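Local coordinates for protein halogenase (Chondromyces crocatus, PDB 3E1T) that is an FAD-dependent halogenase that probably chlorinates a precursor of chondrochloren, with flavin chemistry like that of the tryptophan halogenase family, at residues Phe312-Gly315 / Val316-Thr320; Ser322-Leu325 / Val326-Ile330; Arg352-Tyr355 / Gly356-Gln360. All blocks are in the same frame, centred on the assembly; numbering follows the deposited sequence.

Contact 1 of 3, residues Phe312-Gly315 / Val316-Thr320; sequences FSSG and VHLAT. With FAD (flavin-adenine dinucleotide), chain C.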
loop_
_atom_site.group_PDB
_atom_site.type_symbol
_atom_site.label_atom_id
_atom_site.label_comp_id
_atom_site.label_asym_id
_atom_site.label_seq_id
_atom_site.Cartn_x
_atom_site.Cartn_y
_atom_site.Cartn_z
ATOM N N PHE A 312 4.910 -8.189 0.133
ATOM C CA PHE A 312 5.537 -7.466 1.246
ATOM C C PHE A 312 4.697 -6.354 1.914
ATOM O O PHE A 312 5.192 -5.635 2.777
ATOM C CB PHE A 312 6.969 -7.012 0.914
ATOM C CG PHE A 312 7.970 -8.134 0.937
ATOM C CD1 PHE A 312 8.523 -8.617 -0.242
ATOM C CD2 PHE A 312 8.332 -8.732 2.143
ATOM C CE1 PHE A 312 9.442 -9.671 -0.219
ATOM C CE2 PHE A 312 9.251 -9.772 2.178
ATOM C CZ PHE A 312 9.808 -10.249 0.988
ATOM N N SER A 313 3.419 -6.248 1.536
ATOM C CA SER A 313 2.424 -5.519 2.335
ATOM C C SER A 313 2.824 -4.094 2.712
ATOM O O SER A 313 2.897 -3.761 3.899
ATOM C CB SER A 313 2.128 -6.295 3.616
ATOM O OG SER A 313 1.573 -7.568 3.342
ATOM N N SER A 314 3.092 -3.256 1.718
ATOM C CA SER A 314 3.569 -1.907 2.004
ATOM C C SER A 314 2.526 -0.800 1.897
ATOM O O SER A 314 2.837 0.341 2.203
ATOM C CB SER A 314 4.748 -1.569 1.104
ATOM O OG SER A 314 4.331 -1.439 -0.240
ATOM N N GLY A 315 1.310 -1.142 1.466
ATOM C CA GLY A 315 0.285 -0.151 1.134
ATOM C C GLY A 315 -0.100 0.748 2.298
ATOM O O GLY A 315 -0.036 1.983 2.191
ATOM N N VAL A 316 -0.495 0.145 3.417
ATOM C CA VAL A 316 -0.934 0.948 4.568
ATOM C C VAL A 316 0.223 1.728 5.176
ATOM O O VAL A 316 0.034 2.845 5.659
ATOM C CB VAL A 316 -1.714 0.130 5.613
ATOM C CG1 VAL A 316 -1.928 0.935 6.892
ATOM C CG2 VAL A 316 -3.069 -0.322 5.036
ATOM N N HIS A 317 1.428 1.164 5.128
ATOM C CA HIS A 317 2.610 1.878 5.585
ATOM C C HIS A 317 2.840 3.145 4.757
ATOM O O HIS A 317 3.107 4.215 5.310
ATOM C CB HIS A 317 3.840 0.956 5.538
ATOM C CG HIS A 317 5.151 1.679 5.555
ATOM N ND1 HIS A 317 5.573 2.432 6.627
ATOM C CD2 HIS A 317 6.147 1.742 4.640
ATOM C CE1 HIS A 317 6.767 2.939 6.372
ATOM N NE2 HIS A 317 7.136 2.540 5.169
ATOM N N LEU A 318 2.761 3.011 3.432
ATOM C CA LEU A 318 2.980 4.127 2.521
ATOM C C LEU A 318 1.939 5.222 2.746
ATOM O O LEU A 318 2.272 6.400 2.791
ATOM C CB LEU A 318 2.949 3.648 1.051
ATOM C CG LEU A 318 4.228 2.934 0.580
ATOM C CD1 LEU A 318 4.086 2.428 -0.839
ATOM C CD2 LEU A 318 5.425 3.838 0.698
ATOM N N ALA A 319 0.685 4.809 2.879
ATOM C CA ALA A 319 -0.418 5.734 3.154
ATOM C C ALA A 319 -0.210 6.512 4.461
ATOM O O ALA A 319 -0.403 7.733 4.502
ATOM C CB ALA A 319 -1.731 4.984 3.186
ATOM N N THR A 320 0.204 5.805 5.514
ATOM C CA THR A 320 0.358 6.406 6.839
ATOM C C THR A 320 1.646 7.206 6.944
ATOM O O THR A 320 1.697 8.208 7.656
ATOM C CB THR A 320 0.278 5.355 7.992
ATOM O OG1 THR A 320 1.304 4.357 7.836
ATOM C CG2 THR A 320 -1.093 4.685 8.024
HETATM P PA FAD C . -8.322 3.736 1.224
HETATM O O1A FAD C . -8.056 2.693 2.278
HETATM O O2A FAD C . -8.788 3.206 -0.087
HETATM O O5B FAD C . -9.456 4.727 1.810
HETATM C C5B FAD C . -9.894 5.863 1.082
HETATM C C4B FAD C . -11.256 6.316 1.618
HETATM O O4B FAD C . -11.778 7.375 0.841
HETATM C C3B FAD C . -12.277 5.185 1.552
HETATM O O3B FAD C . -12.812 5.011 2.845
HETATM C C2B FAD C . -13.350 5.673 0.601
HETATM O O2B FAD C . -14.618 5.324 1.081
HETATM C C1B FAD C . -13.153 7.178 0.623
HETATM N N9A FAD C . -13.536 7.888 -0.610
HETATM C C8A FAD C . -13.388 7.497 -1.917
HETATM N N7A FAD C . -13.865 8.490 -2.705
HETATM C C5A FAD C . -14.299 9.509 -1.924
HETATM C C6A FAD C . -14.884 10.756 -2.195
HETATM N N6A FAD C . -15.242 11.107 -3.437
HETATM N N1A FAD C . -15.215 11.578 -1.143
HETATM C C2A FAD C . -15.015 11.186 0.155
HETATM N N3A FAD C . -14.451 9.954 0.408
HETATM C C4A FAD C . -14.094 9.136 -0.608
HETATM N N1 FAD C . -1.782 -2.928 2.046
HETATM C C2 FAD C . -1.240 -3.400 3.209
HETATM O O2 FAD C . -0.756 -2.586 3.993
HETATM N N3 FAD C . -1.238 -4.761 3.459
HETATM C C4 FAD C . -1.793 -5.653 2.548
HETATM O O4 FAD C . -1.813 -6.864 2.777
HETATM C C4X FAD C . -2.330 -5.172 1.360
HETATM N N5 FAD C . -2.891 -6.026 0.429
HETATM C C5X FAD C . -3.427 -5.518 -0.739
HETATM C C6 FAD C . -3.989 -6.373 -1.693
HETATM C C7 FAD C . -4.528 -5.847 -2.877
HETATM C C7M FAD C . -4.922 -6.789 -3.980
HETATM C C8 FAD C . -4.504 -4.467 -3.112
HETATM C C8M FAD C . -4.884 -3.880 -4.452
HETATM C C9 FAD C . -3.954 -3.623 -2.153
HETATM C C9A FAD C . -3.412 -4.137 -0.969
HETATM N N10 FAD C . -2.877 -3.273 -0.032
HETATM C C10 FAD C . -2.329 -3.786 1.124
HETATM C "C1'" FAD C . -2.960 -1.769 -0.225
HETATM C "C2'" FAD C . -4.035 -1.083 0.627
HETATM O "O2'" FAD C . -5.296 -1.546 0.189
HETATM C "C3'" FAD C . -3.978 0.443 0.462
HETATM O "O3'" FAD C . -2.647 0.882 0.297
HETATM C "C4'" FAD C . -4.534 1.241 1.641
HETATM O "O4'" FAD C . -5.896 0.926 1.822
HETATM C "C5'" FAD C . -4.392 2.735 1.351
HETATM O "O5'" FAD C . -5.177 3.467 2.252
HETATM P P FAD C . -5.778 4.904 1.860
HETATM O O1P FAD C . -6.106 5.656 3.132
HETATM O O2P FAD C . -4.796 5.681 1.041
HETATM O O3P FAD C . -7.022 4.600 0.921
HETATM O O HOH W 1 1.381 -1.963 5.107
#

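Contact 2 of 3, residues Ser322-Leu325 / Val326-Ile330; sequences SALL and VARAI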
loop_
_atom_site.group_PDB
_atom_site.type_symbol
_atom_site.label_atom_id
_atom_site.label_comp_id
_atom_site.label_asym_id
_atom_site.label_seq_id
_atom_site.Cartn_x
_atom_site.Cartn_y
_atom_site.Cartn_z
ATOM N N SER A 322 3.065 8.761 4.274
ATOM C CA SER A 322 2.773 9.979 3.493
ATOM C C SER A 322 1.839 10.936 4.252
ATOM O O SER A 322 1.987 12.148 4.138
ATOM C CB SER A 322 2.238 9.666 2.091
ATOM O OG SER A 322 0.986 8.988 2.083
ATOM N N ALA A 323 0.904 10.382 5.022
ATOM C CA ALA A 323 0.049 11.170 5.944
ATOM C C ALA A 323 0.862 11.968 6.965
ATOM O O ALA A 323 0.678 13.173 7.083
ATOM C CB ALA A 323 -0.955 10.281 6.642
ATOM N N LEU A 324 1.777 11.307 7.673
ATOM C CA LEU A 324 2.746 11.985 8.551
ATOM C C LEU A 324 3.562 13.085 7.881
ATOM O O LEU A 324 3.806 14.136 8.480
ATOM C CB LEU A 324 3.711 10.969 9.163
ATOM C CG LEU A 324 4.838 11.436 10.093
ATOM C CD1 LEU A 324 4.298 11.941 11.438
ATOM C CD2 LEU A 324 5.815 10.287 10.306
ATOM N N LEU A 325 4.036 12.819 6.666
ATOM C CA LEU A 325 4.839 13.773 5.916
ATOM C C LEU A 325 4.015 14.992 5.513
ATOM O O LEU A 325 4.509 16.124 5.518
ATOM C CB LEU A 325 5.414 13.108 4.659
ATOM C CG LEU A 325 6.449 11.995 4.847
ATOM C CD1 LEU A 325 6.769 11.374 3.498
ATOM C CD2 LEU A 325 7.693 12.546 5.501
ATOM N N VAL A 326 2.770 14.756 5.129
ATOM C CA VAL A 326 1.897 15.864 4.745
ATOM C C VAL A 326 1.503 16.627 6.009
ATOM O O VAL A 326 1.537 17.854 6.020
ATOM C CB VAL A 326 0.670 15.393 3.937
ATOM C CG1 VAL A 326 -0.392 16.492 3.856
ATOM C CG2 VAL A 326 1.091 15.023 2.551
ATOM N N ALA A 327 1.197 15.892 7.076
ATOM C CA ALA A 327 0.860 16.496 8.379
ATOM C C ALA A 327 1.950 17.440 8.845
ATOM O O ALA A 327 1.644 18.526 9.325
ATOM C CB ALA A 327 0.605 15.433 9.422
ATOM N N ARG A 328 3.214 17.033 8.692
ATOM C CA ARG A 328 4.363 17.870 9.042
ATOM C C ARG A 328 4.495 19.109 8.184
ATOM O O ARG A 328 4.890 20.175 8.682
ATOM C CB ARG A 328 5.673 17.088 8.969
ATOM C CG ARG A 328 5.863 16.135 10.114
ATOM C CD ARG A 328 7.162 15.391 9.995
ATOM N NE ARG A 328 7.248 14.401 11.065
ATOM C CZ ARG A 328 8.070 13.362 11.069
ATOM N NH1 ARG A 328 8.897 13.151 10.050
ATOM N NH2 ARG A 328 8.050 12.528 12.094
ATOM N N ALA A 329 4.191 18.981 6.896
ATOM C CA ALA A 329 4.214 20.147 6.015
ATOM C C ALA A 329 3.136 21.133 6.463
ATOM O O ALA A 329 3.416 22.327 6.627
ATOM C CB ALA A 329 4.028 19.747 4.552
ATOM N N ILE A 330 1.931 20.613 6.700
ATOM C CA ILE A 330 0.787 21.420 7.114
ATOM C C ILE A 330 0.968 22.058 8.508
ATOM O O ILE A 330 0.685 23.242 8.675
ATOM C CB ILE A 330 -0.526 20.616 7.059
ATOM C CG1 ILE A 330 -0.870 20.269 5.606
ATOM C CG2 ILE A 330 -1.677 21.401 7.702
ATOM C CD1 ILE A 330 -2.025 19.310 5.457
#

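Contact 3 of 3, residues Arg352-Tyr355 / Gly356-Gln360; sequences RREY and GNFYQ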
loop_
_atom_site.group_PDB
_atom_site.type_symbol
_atom_site.label_atom_id
_atom_site.label_comp_id
_atom_site.label_asym_id
_atom_site.label_seq_id
_atom_site.Cartn_x
_atom_site.Cartn_y
_atom_site.Cartn_z
ATOM N N ARG A 352 8.520 9.675 -2.399
ATOM C CA ARG A 352 9.058 9.024 -3.594
ATOM C C ARG A 352 10.235 8.101 -3.227
ATOM O O ARG A 352 10.430 7.060 -3.854
ATOM C CB ARG A 352 9.517 10.064 -4.623
ATOM C CG ARG A 352 8.382 10.748 -5.365
ATOM C CD ARG A 352 8.840 11.647 -6.531
ATOM N NE ARG A 352 7.660 12.245 -7.152
ATOM C CZ ARG A 352 6.852 11.623 -8.010
ATOM N NH1 ARG A 352 7.122 10.386 -8.420
ATOM N NH2 ARG A 352 5.776 12.247 -8.481
ATOM N N ARG A 353 11.004 8.488 -2.212
ATOM C CA ARG A 353 12.123 7.670 -1.747
ATOM C C ARG A 353 11.634 6.344 -1.182
ATOM O O ARG A 353 12.179 5.296 -1.529
ATOM C CB ARG A 353 12.977 8.413 -0.720
ATOM C CG ARG A 353 13.887 9.412 -1.360
ATOM C CD ARG A 353 14.445 10.435 -0.380
ATOM N NE ARG A 353 15.563 9.927 0.413
ATOM C CZ ARG A 353 16.808 9.766 -0.033
ATOM N NH1 ARG A 353 17.124 10.037 -1.293
ATOM N NH2 ARG A 353 17.748 9.312 0.781
ATOM N N GLU A 354 10.602 6.390 -0.334
ATOM C CA GLU A 354 10.074 5.180 0.280
ATOM C C GLU A 354 9.307 4.308 -0.735
ATOM O O GLU A 354 9.442 3.079 -0.728
ATOM C CB GLU A 354 9.204 5.517 1.498
ATOM C CG GLU A 354 8.696 4.299 2.290
ATOM C CD GLU A 354 9.782 3.577 3.135
ATOM O OE1 GLU A 354 10.967 3.995 3.166
ATOM O OE2 GLU A 354 9.424 2.574 3.779
ATOM N N TYR A 355 8.509 4.951 -1.588
ATOM C CA TYR A 355 7.814 4.273 -2.690
ATOM C C TYR A 355 8.816 3.606 -3.646
ATOM O O TYR A 355 8.616 2.451 -4.049
ATOM C CB TYR A 355 6.911 5.259 -3.448
ATOM C CG TYR A 355 6.437 4.794 -4.809
ATOM C CD1 TYR A 355 5.307 3.975 -4.943
ATOM C CD2 TYR A 355 7.102 5.197 -5.972
ATOM C CE1 TYR A 355 4.868 3.555 -6.215
ATOM C CE2 TYR A 355 6.674 4.776 -7.239
ATOM C CZ TYR A 355 5.569 3.960 -7.344
ATOM O OH TYR A 355 5.155 3.573 -8.587
ATOM N N GLY A 356 9.870 4.345 -3.997
ATOM C CA GLY A 356 10.963 3.868 -4.855
ATOM C C GLY A 356 11.733 2.682 -4.296
ATOM O O GLY A 356 12.080 1.742 -5.032
ATOM N N ASN A 357 12.012 2.729 -2.999
ATOM C CA ASN A 357 12.650 1.624 -2.288
ATOM C C ASN A 357 11.858 0.320 -2.409
ATOM O O ASN A 357 12.428 -0.736 -2.682
ATOM C CB ASN A 357 12.848 1.980 -0.814
ATOM C CG ASN A 357 14.058 2.886 -0.584
ATOM O OD1 ASN A 357 14.795 3.182 -1.503
ATOM N ND2 ASN A 357 14.246 3.331 0.649
ATOM N N PHE A 358 10.552 0.395 -2.201
ATOM C CA PHE A 358 9.693 -0.775 -2.359
ATOM C C PHE A 358 9.555 -1.205 -3.817
ATOM O O PHE A 358 9.582 -2.408 -4.112
ATOM C CB PHE A 358 8.321 -0.543 -1.733
ATOM C CG PHE A 358 8.269 -0.843 -0.266
ATOM C CD1 PHE A 358 8.082 -2.162 0.178
ATOM C CD2 PHE A 358 8.414 0.169 0.674
ATOM C CE1 PHE A 358 8.040 -2.467 1.532
ATOM C CE2 PHE A 358 8.370 -0.125 2.041
ATOM C CZ PHE A 358 8.166 -1.446 2.472
ATOM N N TYR A 359 9.383 -0.240 -4.720
ATOM C CA TYR A 359 9.268 -0.533 -6.143
ATOM C C TYR A 359 10.478 -1.333 -6.625
ATOM O O TYR A 359 10.335 -2.391 -7.230
ATOM C CB TYR A 359 9.115 0.750 -6.990
ATOM C CG TYR A 359 8.634 0.460 -8.420
ATOM C CD1 TYR A 359 7.288 0.560 -8.747
ATOM C CD2 TYR A 359 9.523 0.049 -9.423
ATOM C CE1 TYR A 359 6.833 0.285 -10.030
ATOM C CE2 TYR A 359 9.074 -0.227 -10.722
ATOM C CZ TYR A 359 7.723 -0.109 -11.011
ATOM O OH TYR A 359 7.239 -0.372 -12.275
ATOM N N GLN A 360 11.659 -0.803 -6.343
ATOM C CA GLN A 360 12.914 -1.390 -6.760
ATOM C C GLN A 360 13.081 -2.785 -6.207
ATOM O O GLN A 360 13.449 -3.700 -6.940
ATOM C CB GLN A 360 14.079 -0.511 -6.310
ATOM C CG GLN A 360 14.239 0.701 -7.170
ATOM C CD GLN A 360 14.782 0.337 -8.523
ATOM O OE1 GLN A 360 15.980 0.085 -8.665
ATOM N NE2 GLN A 360 13.916 0.296 -9.524
#

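Contact 1 of 3, residues Phe312-Gly315 / Val316-Thr320
S314 and G315 open helix 315-333 by offering their carbonyls to the amides of L318 and A319. This N-terminal end of the helix is set against the pyrimidine edge of the flavin. As in related flavoproteins, the helix start probably steadies flavin O2. In the loop just before it, S313 CB approaches the pyrimidine ring at FAD N3, 3.7 Å away. The carbonyl O of S313 accepts a hydrogen bond from a water. That water also donates to FAD O2 and accepts from H317 N, so it joins the loop, the cofactor and the helix.

S314 O starts the helix by accepting L318 N at 2.9 Å. The L318 side chain bends back over the same carbonyl, CG lying 3.4 Å from S314 O. H317 CB also lies near it, 3.5 Å from S314 O. The H317 ring reaches helix 340-368, where NE2 is hydrogen-bonded to E354 OE2.

G315 packs directly against the ribityl chain. Without a side chain, it brings its CA 3.2 Å from FAD O3'. G315 O accepts from A319 N at 3.0 Å. The next amide turns to the flavin: V316 N donates to FAD O2 at 2.8 Å, with an N-H...O angle of 164°.

Contact 2 of 3, residues Ser322-Leu325 / Val326-Ile330
R328 lies across L324 one helical turn earlier, and the two side chains cross obliquely. The L324 isobutyl group covers one face of the guanidinium. Its CG stands 3.8 Å above the guanidinium plane, set to one side of the group's centre. CD2 makes the closest approach, 3.6 Å from R328 NH2. L324 reaches there because its CG is anti to the backbone N (chi1 179°), while the R328 chain runs extended from CG to NE. The aliphatic part of R328 also rests on the helix backbone, with CG 3.3 Å from L324 O. The same carbonyl accepts R328 N at 3.0 Å. The charged end is held from outside: NE donates to G499 O, and W502 makes a cation-pi contact.

All this is i to i+4 packing in the middle of helix 315-333, on the C-terminal side of the turn that meets the flavin. Four successive backbone bonds, from S322-V326 to L325-A329, carry the alpha-helix through the segment.

L325 contributes mainly through its backbone here: its O accepts A329 N at 3.2 Å. Its side chain turns to F347 and R350 of helix 340-368. V326 sits over the preceding turn, with CG2 3.4 Å from S322 O. It also touches V165 of strand 163-166, in the parallel sheet. A327 CB packs 3.3 Å from A323 O and also meets L22 and F25 of helix 17-27.

Contact 3 of 3, residues Arg352-Tyr355 / Gly356-Gln360
E354 and F358 lie side by side, one turn apart on helix 340-368, and point the same way. E354 starts with CG anti to the backbone N, then bends at chi2 (73°). The bend brings the carboxylate to the rim of the F358 ring. OE2 sits at the ring edge, near its plane, 3.4 Å from CE2. The carboxylate and ring planes are 73° apart. An aromatic edge carries a slight positive charge, so this approach probably suits the carboxylate. OE2 is already held from helix 315-333, by H317.

Y355 and Y359 form a second i to i+4 pair. In both, CG stands anti to the backbone N, which sends the two rings the same way along the helix, side by side. They meet obliquely, with centroids 6.0 Å apart and ring planes at 45°. The hydroxyl end of Y355 does the touching: its OH is 3.7 Å from Y359 CD1. Y359 OH is itself hydrogen-bonded to S184 OG and Q463 O.

N357 folds back over the preceding turn, its CG 3.2 Å from R353 O. The backbone keeps the alpha-helical pattern beneath these side chains. G356 N donates to R352 O at 2.8 Å, and Y359 N donates to Y355 O at 2.9 Å.

The segment is a stretch of alpha-helix with different neighbours around it. E354 and F358 face helix 315-333, through L318, Y321 and H317. R352, Y355 and N357 touch helix 467-477. R352 and Y355 also reach C289 of strand 288-290.

Overall arrangement
Contacts 1 and 2 follow each other on helix 315-333, their centres about 15 Å apart. Contact 3 comes later in the chain, on helix 340-368, the next helix. Contact 1 is the most central, about 4 Å from the centre of the chain. Contact 2 lies about 17 Å out, beside the parallel sheet. Contacts 1 and 3 touch directly, through the interface of helices 315-333 and 340-368. Contacts 2 and 3 do not touch; their nearest atoms are about 6 Å apart. Together they show one helix starting at the flavin and running toward the sheet, with a second helix packed along it, touching contact 1 directly and contact 2 through other residues.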